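Local coordinates for hypothetical protein (Pyrococcus furiosus, PDB 2FZF) that is of uncharacterised function but belongs to the rubrerythrin family of the ferritin clan, whose members are typically diiron proteins, and may therefore bind metal or act in oxidative-stress defence, at residues 123-128 / 139-144; 89-94 / 113-118; 28-33 / 82-87. All blocks are in the same frame, centred on the assembly; numbering follows the deposited sequence.

Interaction 1. Residues 123-128 / 139-144; sequences FYLKLE and LMRYLA
Glu128 and Arg141 form the one salt bridge between residues 123-128 and 139-144, and it is a weak one. Arg141 NH2 donates to Glu128 OE1 over 3.4 Å with an angle of 157° at the hydrogen, and the oxygen lies at the edge of the guanidinium, in its plane. The carboxylate and guanidinium planes are tilted against each other, and this is the one bond found between them. Glu128 CG is set anti to the backbone N (chi1 167°), and the chain, extended beyond it, carries the carboxylate to Arg141. Its second oxygen, OE2, rests against the aliphatic part of the arginine, 3.2 Å from Arg141 CB. Lys137 is a further neighbour of Glu128.

Inward from this charged margin the contact is apolar. Met140 turns twice, at chi2 and chi3, and its CE comes to rest between two partners, 3.2 Å from Tyr124 CD1 and 3.5 Å from Leu127 CD2. The methionine chain crosses the tyrosine at about a right angle. Leu143 CB sits over one face of the Tyr124 ring, 3.9 Å from the centroid, in a CH-pi contact displaced toward the rim. Ala144 CB meets Tyr124 CB at 3.6 Å, a small residue where the backbones run close. The phenol oxygen of Tyr124 is engaged elsewhere, in a hydrogen bond to Glu32 of helix 21-44, while Leu69 of helix 63-76 packs against the same side chain. On helix 134-164, Tyr142 OH is hydrogen-bonded to Lys54 and Glu157 of the second subunit.

The segment axes approach to 8.0 Å at 168°, nearly antiparallel. This is the geometry of consecutive helices joined by a short turn, here 103-129 and 134-164, the last two of the ferritin-like four-helix bundle.

Interaction 2. Residues 89-94 / 113-118; sequences IGPELQ and AMKAEE
The long crossover loop that joins helix 63-76 to helix 103-129 lies against the latter through Pro91 and Leu93, which meet at Ala116. The pyrrolidine ring of Pro91 comes in by its outer carbon: CG is 3.7 Å from Ala116 CA and 3.9 Å from Ala116 CB. Leu93 approaches the same methyl, with its CD1 3.7 Å from Ala116 CB; set anti to the carbonyl carbon (chi1 -62°), Leu93 CG also comes close to it. Ala116 CB is therefore shared by two loop residues, while the intervening Glu92 points away from the helix.

A water adds a polar tie next to this apolar patch. It donates to Ala116 O at 3.0 Å and, more weakly, to Pro91 O at 3.4 Å, linking the two backbones indirectly. Just before the proline, Gly90 has a positive phi of 73°, a value that favours glycine, and its backbone is hydrogen-bonded to Leu11 in the N-terminal segment.

In the ferritin-like bundle such a connection has to span the length of the molecule, because the second and third helices run in the same general direction; residues 89-94 are part of that span. Pro91 also touches Trp112 and Ile119 of helix 103-129, and Leu93 reaches Phe38 of helix 21-44, which places the loop over both helices.

At the margin, Lys115 CG passes 4.2 Å from Pro91 CG, but its chain bends at chi2 and leads off to Glu118. There Lys115 NZ donates to Glu118 OE1 at 2.7 Å, using the syn lone pair of the carboxylate, in a salt bridge within the helix. The Glu117 side chain leaves the helix on the side away from the loop and lies near Glu62, Glu147 and His150, a cluster consistent with the diiron sites of rubrerythrins.

Interaction 3. Residues 28-33 / 82-87; sequences AIKAEI and VVFPKE
Phe84 and Ile29 cross at about a right angle, the isoleucine meeting the ring at its edge and not over its face. Ile29 CB lies near the ring plane, 3.8 Å from Phe84 CE2, and the CG2 branch follows the rim, 3.9 Å from Phe84 CE2. The other branch runs elsewhere: Ile29 and Val82 reach toward each other tip to tip, Ile29 CD1 to Val82 CG1 at 3.7 Å. Val82 CG1 in turn stands 3.5 Å above the plane of the Phe84 ring, offset toward its rim, so the two loop side chains also pack on each other, and both touch Ile29.

Here the start of the long crossover loop of the ferritin-like bundle lies along the outer side of helix 21-44. The same helix turns other residues inward, among them Ala28 on Leu69 and Glu32 beside His65 and near Glu62.

Lys30 passes the ring obliquely. With CG anti to the backbone N (chi1 -164°) and the chain extended beyond it, the lysine runs out past the aromatic residue: CB is 3.8 Å from Phe84 CD2, CD is 4.1 Å from Phe84 CB, and NZ ends 3.6 Å from Pro85 O, a distance too long to count as evidence of a bond. An alanine in place of Phe84 would probably leave Ile29 CB and CG2 without their partner at the ring edge and Val82 CG1 without the face beneath it, opening a gap between loop and helix.

In the fold
Along the chain the contacts come in series: interaction 3 (28-33 with 82-87) closes first, interaction 2 (89-94 with 113-118) follows almost at once on the same loop, and interaction 1 (123-128 with 139-144) comes last. The centres of interactions 2 and 3 lie about 13 Å apart, and each lies about 16 Å from that of interaction 1. Interactions 1 and 2 share helix 103-129 and touch through Phe123 CE2 and Ile89 CB, 4.2 Å apart; interaction 1 meets helix 21-44 through Phe123 and Ala28. The crossover loop is thus fastened to helices 21-44 and 103-129 of a probable rubrerythrin-like bundle, while the last two helices pair with each other.

Interaction 1. Residues 123-128 / 139-144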
ATOM      1  N   PHE A 123     -10.907  10.801  -4.229  1.00 40.98           N
ATOM      2  CA  PHE A 123     -12.337  10.770  -4.543  1.00 39.68           C
ATOM      3  C   PHE A 123     -13.090  10.245  -3.296  1.00 39.04           C
ATOM      4  O   PHE A 123     -13.981  10.910  -2.776  1.00 37.29           O
ATOM      5  CB  PHE A 123     -12.557   9.859  -5.777  1.00 37.83           C
ATOM      6  CG  PHE A 123     -13.987   9.805  -6.281  1.00 35.98           C
ATOM      7  CD1 PHE A 123     -14.921   8.960  -5.686  1.00 35.58           C
ATOM      8  CD2 PHE A 123     -14.389  10.575  -7.370  1.00 34.65           C
ATOM      9  CE1 PHE A 123     -16.225   8.873  -6.175  1.00 34.20           C
ATOM     10  CE2 PHE A 123     -15.690  10.494  -7.865  1.00 33.70           C
ATOM     11  CZ  PHE A 123     -16.610   9.643  -7.264  1.00 32.09           C
ATOM     12  N   TYR A 124     -12.696   9.073  -2.805  1.00 38.53           N
ATOM     13  CA  TYR A 124     -13.332   8.490  -1.642  1.00 37.20           C
ATOM     14  C   TYR A 124     -13.176   9.322  -0.380  1.00 38.69           C
ATOM     15  O   TYR A 124     -13.881   9.110   0.615  1.00 35.69           O
ATOM     16  CB  TYR A 124     -12.784   7.101  -1.397  1.00 36.39           C
ATOM     17  CG  TYR A 124     -13.174   6.118  -2.454  1.00 35.93           C
ATOM     18  CD1 TYR A 124     -14.514   5.959  -2.826  1.00 36.80           C
ATOM     19  CD2 TYR A 124     -12.219   5.304  -3.052  1.00 34.53           C
ATOM     20  CE1 TYR A 124     -14.892   5.004  -3.763  1.00 36.52           C
ATOM     21  CE2 TYR A 124     -12.585   4.352  -3.989  1.00 35.17           C
ATOM     22  CZ  TYR A 124     -13.922   4.200  -4.339  1.00 34.94           C
ATOM     23  OH  TYR A 124     -14.285   3.217  -5.224  1.00 33.55           O
ATOM     24  N   LEU A 125     -12.226  10.251  -0.417  1.00 41.13           N
ATOM     25  CA  LEU A 125     -11.970  11.153   0.706  1.00 44.28           C
ATOM     26  C   LEU A 125     -13.068  12.198   0.719  1.00 46.79           C
ATOM     27  O   LEU A 125     -13.577  12.568   1.778  1.00 46.33           O
ATOM     28  CB  LEU A 125     -10.626  11.853   0.530  1.00 46.10           C
ATOM     29  CG  LEU A 125      -9.480  11.266   1.353  1.00 48.53           C
ATOM     30  CD1 LEU A 125      -8.169  11.972   1.017  1.00 46.52           C
ATOM     31  CD2 LEU A 125      -9.825  11.402   2.831  1.00 48.67           C
ATOM     32  N   LYS A 126     -13.422  12.673  -0.473  1.00 49.66           N
ATOM     33  CA  LYS A 126     -14.465  13.672  -0.612  1.00 52.78           C
ATOM     34  C   LYS A 126     -15.823  13.034  -0.361  1.00 53.88           C
ATOM     35  O   LYS A 126     -16.618  13.541   0.430  1.00 53.55           O
ATOM     36  CB  LYS A 126     -14.442  14.310  -2.006  1.00 54.27           C
ATOM     37  CG  LYS A 126     -15.656  15.224  -2.287  1.00 60.30           C
ATOM     38  CD  LYS A 126     -15.894  16.284  -1.180  1.00 61.61           C
ATOM     39  CE  LYS A 126     -17.279  16.943  -1.292  1.00 63.36           C
ATOM     40  NZ  LYS A 126     -17.505  17.615  -2.611  1.00 65.33           N
ATOM     41  N   LEU A 127     -16.080  11.917  -1.032  1.00 56.19           N
ATOM     42  CA  LEU A 127     -17.345  11.207  -0.888  1.00 56.69           C
ATOM     43  C   LEU A 127     -17.585  10.925   0.585  1.00 57.91           C
ATOM     44  O   LEU A 127     -18.727  10.840   1.040  1.00 58.07           O
ATOM     45  CB  LEU A 127     -17.305   9.898  -1.676  1.00 56.64           C
ATOM     46  CG  LEU A 127     -18.487   9.612  -2.605  1.00 57.00           C
ATOM     47  CD1 LEU A 127     -18.648  10.751  -3.595  1.00 56.79           C
ATOM     48  CD2 LEU A 127     -18.259   8.306  -3.342  1.00 54.96           C
ATOM     49  N   GLU A 128     -16.496  10.784   1.332  1.00 59.02           N
ATOM     50  CA  GLU A 128     -16.599  10.524   2.759  1.00 61.44           C
ATOM     51  C   GLU A 128     -17.269  11.678   3.477  1.00 63.29           C
ATOM     52  O   GLU A 128     -18.089  11.478   4.377  1.00 64.08           O
ATOM     53  CB  GLU A 128     -15.222  10.318   3.370  1.00 60.90           C
ATOM     54  CG  GLU A 128     -15.264  10.364   4.881  1.00 61.35           C
ATOM     55  CD  GLU A 128     -13.916  10.160   5.502  1.00 61.43           C
ATOM     56  OE1 GLU A 128     -12.962  10.861   5.094  1.00 60.48           O
ATOM     57  OE2 GLU A 128     -13.813   9.301   6.401  1.00 62.66           O
ATOM     58  N   LEU A 139     -16.794   3.403   5.459  1.00 62.78           N
ATOM     59  CA  LEU A 139     -16.574   2.628   4.244  1.00 60.95           C
ATOM     60  C   LEU A 139     -15.761   3.460   3.257  1.00 58.26           C
ATOM     61  O   LEU A 139     -14.880   2.948   2.566  1.00 59.08           O
ATOM     62  CB  LEU A 139     -17.911   2.254   3.592  1.00 63.25           C
ATOM     63  CG  LEU A 139     -18.540   0.902   3.929  1.00 64.44           C
ATOM     64  CD1 LEU A 139     -17.651  -0.200   3.376  1.00 64.86           C
ATOM     65  CD2 LEU A 139     -18.719   0.761   5.438  1.00 65.65           C
ATOM     66  N   MET A 140     -16.070   4.749   3.191  1.00 55.29           N
ATOM     67  CA  MET A 140     -15.376   5.657   2.284  1.00 51.64           C
ATOM     68  C   MET A 140     -13.922   5.792   2.689  1.00 50.20           C
ATOM     69  O   MET A 140     -13.030   5.711   1.848  1.00 49.22           O
ATOM     70  CB  MET A 140     -16.056   7.021   2.290  1.00 49.23           C
ATOM     71  CG  MET A 140     -16.710   7.371   0.975  1.00 48.71           C
ATOM     72  SD  MET A 140     -17.881   6.125   0.446  1.00 50.00           S
ATOM     73  CE  MET A 140     -17.276   5.737  -1.162  1.00 50.42           C
ATOM     74  N   ARG A 141     -13.704   5.985   3.986  1.00 49.91           N
ATOM     75  CA  ARG A 141     -12.373   6.119   4.567  1.00 50.30           C
ATOM     76  C   ARG A 141     -11.567   4.837   4.303  1.00 48.29           C
ATOM     77  O   ARG A 141     -10.410   4.893   3.887  1.00 46.97           O
ATOM     78  CB  ARG A 141     -12.515   6.366   6.076  1.00 55.22           C
ATOM     79  CG  ARG A 141     -11.235   6.762   6.804  1.00 61.11           C
ATOM     80  CD  ARG A 141     -10.775   8.154   6.406  1.00 64.67           C
ATOM     81  NE  ARG A 141      -9.625   8.614   7.181  1.00 68.19           N
ATOM     82  CZ  ARG A 141      -9.240   9.887   7.259  1.00 70.69           C
ATOM     83  NH1 ARG A 141      -8.183  10.223   7.985  1.00 72.44           N
ATOM     84  NH2 ARG A 141      -9.916  10.833   6.621  1.00 70.90           N
ATOM     85  N   TYR A 142     -12.188   3.684   4.542  1.00 47.35           N
ATOM     86  CA  TYR A 142     -11.540   2.392   4.315  1.00 45.72           C
ATOM     87  C   TYR A 142     -11.129   2.245   2.850  1.00 43.02           C
ATOM     88  O   TYR A 142     -10.016   1.815   2.548  1.00 40.39           O
ATOM     89  CB  TYR A 142     -12.496   1.254   4.710  1.00 48.47           C
ATOM     90  CG  TYR A 142     -12.026  -0.132   4.314  1.00 52.42           C
ATOM     91  CD1 TYR A 142     -12.365  -0.681   3.072  1.00 54.85           C
ATOM     92  CD2 TYR A 142     -11.207  -0.882   5.164  1.00 54.38           C
ATOM     93  CE1 TYR A 142     -11.898  -1.937   2.685  1.00 56.99           C
ATOM     94  CE2 TYR A 142     -10.731  -2.138   4.789  1.00 56.15           C
ATOM     95  CZ  TYR A 142     -11.079  -2.660   3.548  1.00 58.19           C
ATOM     96  OH  TYR A 142     -10.594  -3.892   3.168  1.00 59.51           O
ATOM     97  N   LEU A 143     -12.047   2.605   1.953  1.00 40.43           N
ATOM     98  CA  LEU A 143     -11.808   2.536   0.521  1.00 40.10           C
ATOM     99  C   LEU A 143     -10.670   3.501   0.120  1.00 40.90           C
ATOM    100  O   LEU A 143      -9.749   3.120  -0.619  1.00 40.83           O
ATOM    101  CB  LEU A 143     -13.106   2.855  -0.242  1.00 39.12           C
ATOM    102  CG  LEU A 143     -14.220   1.793  -0.231  1.00 37.98           C
ATOM    103  CD1 LEU A 143     -15.531   2.386  -0.735  1.00 35.17           C
ATOM    104  CD2 LEU A 143     -13.810   0.612  -1.087  1.00 36.16           C
ATOM    105  N   ALA A 144     -10.728   4.735   0.624  1.00 39.53           N
ATOM    106  CA  ALA A 144      -9.700   5.735   0.353  1.00 39.43           C
ATOM    107  C   ALA A 144      -8.293   5.314   0.831  1.00 40.05           C
ATOM    108  O   ALA A 144      -7.310   5.476   0.098  1.00 38.96           O
ATOM    109  CB  ALA A 144     -10.083   7.060   0.997  1.00 39.61           C
TER

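Interaction 2. Residues 89-94 / 113-118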
ATOM      1  N   ILE A  89     -14.776  11.170 -13.366  1.00 53.09           N
ATOM      2  CA  ILE A  89     -13.651  11.867 -12.759  1.00 51.98           C
ATOM      3  C   ILE A  89     -12.383  11.034 -12.853  1.00 52.68           C
ATOM      4  O   ILE A  89     -12.412   9.816 -12.667  1.00 53.97           O
ATOM      5  CB  ILE A  89     -13.907  12.160 -11.263  1.00 50.89           C
ATOM      6  CG1 ILE A  89     -15.113  13.088 -11.099  1.00 52.39           C
ATOM      7  CG2 ILE A  89     -12.674  12.777 -10.641  1.00 48.89           C
ATOM      8  CD1 ILE A  89     -14.942  14.445 -11.745  1.00 52.04           C
ATOM      9  N   GLY A  90     -11.272  11.695 -13.149  1.00 53.24           N
ATOM     10  CA  GLY A  90      -9.997  11.007 -13.226  1.00 54.48           C
ATOM     11  C   GLY A  90      -9.816  10.129 -14.442  1.00 55.32           C
ATOM     12  O   GLY A  90     -10.748   9.932 -15.207  1.00 54.91           O
ATOM     13  N   PRO A  91      -8.613   9.569 -14.639  1.00 57.56           N
ATOM     14  CA  PRO A  91      -8.366   8.711 -15.802  1.00 57.67           C
ATOM     15  C   PRO A  91      -9.167   7.413 -15.829  1.00 57.28           C
ATOM     16  O   PRO A  91      -9.336   6.740 -14.815  1.00 56.99           O
ATOM     17  CB  PRO A  91      -6.851   8.479 -15.747  1.00 56.62           C
ATOM     18  CG  PRO A  91      -6.549   8.527 -14.291  1.00 55.84           C
ATOM     19  CD  PRO A  91      -7.405   9.677 -13.793  1.00 57.34           C
ATOM     20  N   GLU A  92      -9.665   7.073 -17.007  1.00 57.90           N
ATOM     21  CA  GLU A  92     -10.440   5.860 -17.163  1.00 59.27           C
ATOM     22  C   GLU A  92      -9.566   4.779 -17.789  1.00 59.67           C
ATOM     23  O   GLU A  92      -9.271   4.802 -18.988  1.00 58.76           O
ATOM     24  CB  GLU A  92     -11.673   6.138 -18.021  1.00 60.13           C
ATOM     25  CG  GLU A  92     -12.409   4.905 -18.487  1.00 63.29           C
ATOM     26  CD  GLU A  92     -13.739   5.240 -19.125  1.00 65.81           C
ATOM     27  OE1 GLU A  92     -14.691   5.579 -18.383  1.00 65.43           O
ATOM     28  OE2 GLU A  92     -13.827   5.179 -20.373  1.00 68.55           O
ATOM     29  N   LEU A  93      -9.147   3.839 -16.946  1.00 60.01           N
ATOM     30  CA  LEU A  93      -8.289   2.733 -17.353  1.00 59.77           C
ATOM     31  C   LEU A  93      -9.001   1.734 -18.262  1.00 60.15           C
ATOM     32  O   LEU A  93     -10.039   1.174 -17.902  1.00 60.08           O
ATOM     33  CB  LEU A  93      -7.761   2.010 -16.109  1.00 59.43           C
ATOM     34  CG  LEU A  93      -6.884   2.815 -15.149  1.00 58.62           C
ATOM     35  CD1 LEU A  93      -6.628   2.008 -13.883  1.00 58.36           C
ATOM     36  CD2 LEU A  93      -5.579   3.170 -15.836  1.00 56.93           C
ATOM     37  N   GLN A  94      -8.439   1.517 -19.447  1.00 59.77           N
ATOM     38  CA  GLN A  94      -9.012   0.565 -20.393  1.00 60.75           C
ATOM     39  C   GLN A  94      -8.245  -0.745 -20.247  1.00 59.65           C
ATOM     40  O   GLN A  94      -7.071  -0.737 -19.872  1.00 60.38           O
ATOM     41  CB  GLN A  94      -8.893   1.101 -21.826  1.00 62.65           C
ATOM     42  CG  GLN A  94     -10.211   1.591 -22.443  1.00 65.10           C
ATOM     43  CD  GLN A  94     -10.960   2.582 -21.563  1.00 67.96           C
ATOM     44  OE1 GLN A  94     -10.395   3.577 -21.102  1.00 69.87           O
ATOM     45  NE2 GLN A  94     -12.244   2.319 -21.336  1.00 69.09           N
ATOM     46  N   ALA A 113      -1.710   3.889 -13.714  1.00 36.75           N
ATOM     47  CA  ALA A 113      -2.404   3.162 -12.668  1.00 35.39           C
ATOM     48  C   ALA A 113      -2.303   3.893 -11.346  1.00 34.92           C
ATOM     49  O   ALA A 113      -3.295   4.022 -10.624  1.00 34.83           O
ATOM     50  CB  ALA A 113      -1.846   1.769 -12.541  1.00 34.56           C
ATOM     51  N   MET A 114      -1.116   4.377 -11.008  1.00 36.04           N
ATOM     52  CA  MET A 114      -0.984   5.075  -9.738  1.00 38.64           C
ATOM     53  C   MET A 114      -1.714   6.398  -9.820  1.00 38.36           C
ATOM     54  O   MET A 114      -2.175   6.925  -8.812  1.00 37.16           O
ATOM     55  CB  MET A 114       0.494   5.280  -9.343  1.00 42.75           C
ATOM     56  CG  MET A 114       1.444   5.844 -10.405  1.00 46.64           C
ATOM     57  SD  MET A 114       3.128   6.237  -9.731  1.00 51.29           S
ATOM     58  CE  MET A 114       2.820   7.884  -9.090  1.00 48.59           C
ATOM     59  N   LYS A 115      -1.838   6.918 -11.035  1.00 38.29           N
ATOM     60  CA  LYS A 115      -2.537   8.173 -11.248  1.00 38.29           C
ATOM     61  C   LYS A 115      -4.004   7.926 -10.944  1.00 37.99           C
ATOM     62  O   LYS A 115      -4.648   8.689 -10.218  1.00 39.88           O
ATOM     63  CB  LYS A 115      -2.378   8.615 -12.694  1.00 43.39           C
ATOM     64  CG  LYS A 115      -2.885  10.014 -12.962  1.00 47.04           C
ATOM     65  CD  LYS A 115      -1.963  11.043 -12.329  1.00 49.95           C
ATOM     66  CE  LYS A 115      -2.543  12.434 -12.414  1.00 49.22           C
ATOM     67  NZ  LYS A 115      -1.818  13.340 -11.490  1.00 51.38           N
ATOM     68  N   ALA A 116      -4.526   6.846 -11.510  1.00 35.79           N
ATOM     69  CA  ALA A 116      -5.910   6.479 -11.280  1.00 34.37           C
ATOM     70  C   ALA A 116      -6.142   6.183  -9.793  1.00 34.45           C
ATOM     71  O   ALA A 116      -7.201   6.495  -9.264  1.00 35.20           O
ATOM     72  CB  ALA A 116      -6.278   5.278 -12.123  1.00 31.33           C
ATOM     73  N   GLU A 117      -5.162   5.588  -9.116  1.00 34.45           N
ATOM     74  CA  GLU A 117      -5.333   5.287  -7.703  1.00 35.81           C
ATOM     75  C   GLU A 117      -5.265   6.589  -6.902  1.00 36.70           C
ATOM     76  O   GLU A 117      -5.888   6.734  -5.840  1.00 34.11           O
ATOM     77  CB  GLU A 117      -4.263   4.309  -7.216  1.00 36.62           C
ATOM     78  CG  GLU A 117      -4.222   2.965  -7.953  1.00 40.32           C
ATOM     79  CD  GLU A 117      -5.425   2.081  -7.681  1.00 42.65           C
ATOM     80  OE1 GLU A 117      -6.487   2.292  -8.301  1.00 47.54           O
ATOM     81  OE2 GLU A 117      -5.319   1.172  -6.840  1.00 43.01           O
ATOM     82  N   GLU A 118      -4.506   7.538  -7.434  1.00 38.74           N
ATOM     83  CA  GLU A 118      -4.345   8.841  -6.818  1.00 41.11           C
ATOM     84  C   GLU A 118      -5.700   9.521  -6.810  1.00 41.40           C
ATOM     85  O   GLU A 118      -6.212   9.892  -5.751  1.00 41.91           O
ATOM     86  CB  GLU A 118      -3.348   9.679  -7.619  1.00 44.80           C
ATOM     87  CG  GLU A 118      -3.099  11.068  -7.064  1.00 48.04           C
ATOM     88  CD  GLU A 118      -2.169  11.891  -7.948  1.00 50.01           C
ATOM     89  OE1 GLU A 118      -2.520  12.141  -9.123  1.00 49.49           O
ATOM     90  OE2 GLU A 118      -1.086  12.286  -7.463  1.00 52.83           O
TER
HETATM   91  O   HOH W   1      -9.018   7.201 -11.502  1.00 37.35           O

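Interaction 3. Residues 28-33 / 82-87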
ATOM      1  N   ALA A  28     -18.142   5.664  -9.140  1.00 34.33           N
ATOM      2  CA  ALA A  28     -17.249   4.844  -8.310  1.00 34.49           C
ATOM      3  C   ALA A  28     -17.298   3.390  -8.750  1.00 33.86           C
ATOM      4  O   ALA A  28     -16.271   2.786  -9.037  1.00 32.56           O
ATOM      5  CB  ALA A  28     -17.656   4.953  -6.856  1.00 32.40           C
ATOM      6  N   ILE A  29     -18.507   2.844  -8.803  1.00 34.16           N
ATOM      7  CA  ILE A  29     -18.701   1.474  -9.231  1.00 35.15           C
ATOM      8  C   ILE A  29     -18.063   1.284 -10.606  1.00 37.09           C
ATOM      9  O   ILE A  29     -17.306   0.335 -10.826  1.00 39.57           O
ATOM     10  CB  ILE A  29     -20.194   1.124  -9.342  1.00 33.18           C
ATOM     11  CG1 ILE A  29     -20.883   1.303  -7.982  1.00 32.10           C
ATOM     12  CG2 ILE A  29     -20.350  -0.293  -9.849  1.00 31.01           C
ATOM     13  CD1 ILE A  29     -22.377   1.041  -8.005  1.00 29.57           C
ATOM     14  N   LYS A  30     -18.367   2.198 -11.521  1.00 35.84           N
ATOM     15  CA  LYS A  30     -17.851   2.136 -12.873  1.00 36.11           C
ATOM     16  C   LYS A  30     -16.341   2.126 -12.864  1.00 37.01           C
ATOM     17  O   LYS A  30     -15.710   1.371 -13.600  1.00 36.58           O
ATOM     18  CB  LYS A  30     -18.357   3.335 -13.687  1.00 38.18           C
ATOM     19  CG  LYS A  30     -18.222   3.209 -15.200  1.00 42.37           C
ATOM     20  CD  LYS A  30     -19.075   4.262 -15.925  1.00 48.54           C
ATOM     21  CE  LYS A  30     -19.104   4.040 -17.464  1.00 52.86           C
ATOM     22  NZ  LYS A  30     -20.119   4.903 -18.176  1.00 53.41           N
ATOM     23  N   ALA A  31     -15.749   2.970 -12.028  1.00 39.33           N
ATOM     24  CA  ALA A  31     -14.285   3.054 -11.963  1.00 38.61           C
ATOM     25  C   ALA A  31     -13.683   1.755 -11.460  1.00 38.33           C
ATOM     26  O   ALA A  31     -12.688   1.262 -12.001  1.00 40.02           O
ATOM     27  CB  ALA A  31     -13.865   4.204 -11.067  1.00 38.03           C
ATOM     28  N   GLU A  32     -14.295   1.205 -10.423  1.00 36.33           N
ATOM     29  CA  GLU A  32     -13.809  -0.023  -9.848  1.00 35.23           C
ATOM     30  C   GLU A  32     -13.978  -1.200 -10.801  1.00 32.47           C
ATOM     31  O   GLU A  32     -13.207  -2.155 -10.778  1.00 32.00           O
ATOM     32  CB  GLU A  32     -14.535  -0.298  -8.541  1.00 39.87           C
ATOM     33  CG  GLU A  32     -13.580  -0.517  -7.383  1.00 45.89           C
ATOM     34  CD  GLU A  32     -12.930   0.760  -6.875  1.00 47.75           C
ATOM     35  OE1 GLU A  32     -11.897   0.652  -6.167  1.00 49.57           O
ATOM     36  OE2 GLU A  32     -13.448   1.861  -7.166  1.00 46.44           O
ATOM     37  N   ILE A  33     -14.985  -1.136 -11.652  1.00 29.11           N
ATOM     38  CA  ILE A  33     -15.199  -2.223 -12.574  1.00 27.27           C
ATOM     39  C   ILE A  33     -14.106  -2.248 -13.626  1.00 29.58           C
ATOM     40  O   ILE A  33     -13.513  -3.294 -13.909  1.00 29.50           O
ATOM     41  CB  ILE A  33     -16.572  -2.092 -13.220  1.00 23.67           C
ATOM     42  CG1 ILE A  33     -17.620  -2.375 -12.162  1.00 23.90           C
ATOM     43  CG2 ILE A  33     -16.702  -3.022 -14.404  1.00 20.52           C
ATOM     44  CD1 ILE A  33     -19.028  -2.195 -12.611  1.00 26.37           C
ATOM     45  N   VAL A  82     -28.716   0.997 -10.188  1.00 56.09           N
ATOM     46  CA  VAL A  82     -27.559   1.864 -10.334  1.00 56.91           C
ATOM     47  C   VAL A  82     -27.595   2.585 -11.671  1.00 58.05           C
ATOM     48  O   VAL A  82     -27.959   2.011 -12.697  1.00 56.12           O
ATOM     49  CB  VAL A  82     -26.241   1.059 -10.238  1.00 56.19           C
ATOM     50  CG1 VAL A  82     -25.046   2.001 -10.365  1.00 54.92           C
ATOM     51  CG2 VAL A  82     -26.191   0.300  -8.921  1.00 55.83           C
ATOM     52  N   VAL A  83     -27.219   3.855 -11.648  1.00 60.31           N
ATOM     53  CA  VAL A  83     -27.179   4.656 -12.862  1.00 62.94           C
ATOM     54  C   VAL A  83     -25.752   5.164 -13.110  1.00 62.66           C
ATOM     55  O   VAL A  83     -25.132   5.756 -12.230  1.00 63.54           O
ATOM     56  CB  VAL A  83     -28.151   5.862 -12.765  1.00 64.67           C
ATOM     57  CG1 VAL A  83     -27.964   6.597 -11.428  1.00 63.20           C
ATOM     58  CG2 VAL A  83     -27.910   6.807 -13.941  1.00 65.31           C
ATOM     59  N   PHE A  84     -25.232   4.925 -14.307  1.00 61.98           N
ATOM     60  CA  PHE A  84     -23.887   5.373 -14.631  1.00 61.53           C
ATOM     61  C   PHE A  84     -23.880   6.606 -15.531  1.00 62.15           C
ATOM     62  O   PHE A  84     -24.337   6.557 -16.683  1.00 63.03           O
ATOM     63  CB  PHE A  84     -23.090   4.251 -15.312  1.00 60.55           C
ATOM     64  CG  PHE A  84     -22.998   2.996 -14.494  1.00 60.33           C
ATOM     65  CD1 PHE A  84     -23.844   1.923 -14.750  1.00 59.51           C
ATOM     66  CD2 PHE A  84     -22.110   2.913 -13.419  1.00 58.70           C
ATOM     67  CE1 PHE A  84     -23.807   0.791 -13.954  1.00 59.80           C
ATOM     68  CE2 PHE A  84     -22.067   1.784 -12.617  1.00 57.39           C
ATOM     69  CZ  PHE A  84     -22.917   0.721 -12.880  1.00 59.06           C
ATOM     70  N   PRO A  85     -23.375   7.737 -15.015  1.00 61.20           N
ATOM     71  CA  PRO A  85     -23.322   8.957 -15.821  1.00 61.42           C
ATOM     72  C   PRO A  85     -22.268   8.821 -16.931  1.00 62.33           C
ATOM     73  O   PRO A  85     -21.314   8.058 -16.791  1.00 63.74           O
ATOM     74  CB  PRO A  85     -22.974  10.033 -14.789  1.00 60.73           C
ATOM     75  CG  PRO A  85     -22.207   9.285 -13.753  1.00 59.64           C
ATOM     76  CD  PRO A  85     -22.976   8.003 -13.622  1.00 60.21           C
ATOM     77  N   LYS A  86     -22.446   9.549 -18.031  1.00 62.28           N
ATOM     78  CA  LYS A  86     -21.495   9.487 -19.137  1.00 61.93           C
ATOM     79  C   LYS A  86     -20.142  10.044 -18.706  1.00 60.78           C
ATOM     80  O   LYS A  86     -19.096   9.509 -19.060  1.00 61.28           O
ATOM     81  CB  LYS A  86     -22.013  10.289 -20.343  1.00 64.19           C
ATOM     82  CG  LYS A  86     -23.269   9.722 -21.013  1.00 66.47           C
ATOM     83  CD  LYS A  86     -24.488  10.629 -20.837  1.00 67.66           C
ATOM     84  CE  LYS A  86     -24.334  11.948 -21.595  1.00 67.78           C
ATOM     85  NZ  LYS A  86     -25.510  12.868 -21.433  1.00 67.17           N
ATOM     86  N   GLU A  87     -20.168  11.121 -17.935  1.00 59.76           N
ATOM     87  CA  GLU A  87     -18.933  11.733 -17.494  1.00 59.64           C
ATOM     88  C   GLU A  87     -18.251  10.890 -16.414  1.00 58.72           C
ATOM     89  O   GLU A  87     -18.846   9.972 -15.836  1.00 58.77           O
ATOM     90  CB  GLU A  87     -19.199  13.161 -16.987  1.00 61.05           C
ATOM     91  CG  GLU A  87     -19.868  14.136 -18.007  1.00 63.83           C
ATOM     92  CD  GLU A  87     -19.021  14.461 -19.258  1.00 65.93           C
ATOM     93  OE1 GLU A  87     -17.802  14.746 -19.136  1.00 65.19           O
ATOM     94  OE2 GLU A  87     -19.593  14.453 -20.374  1.00 66.36           O
TER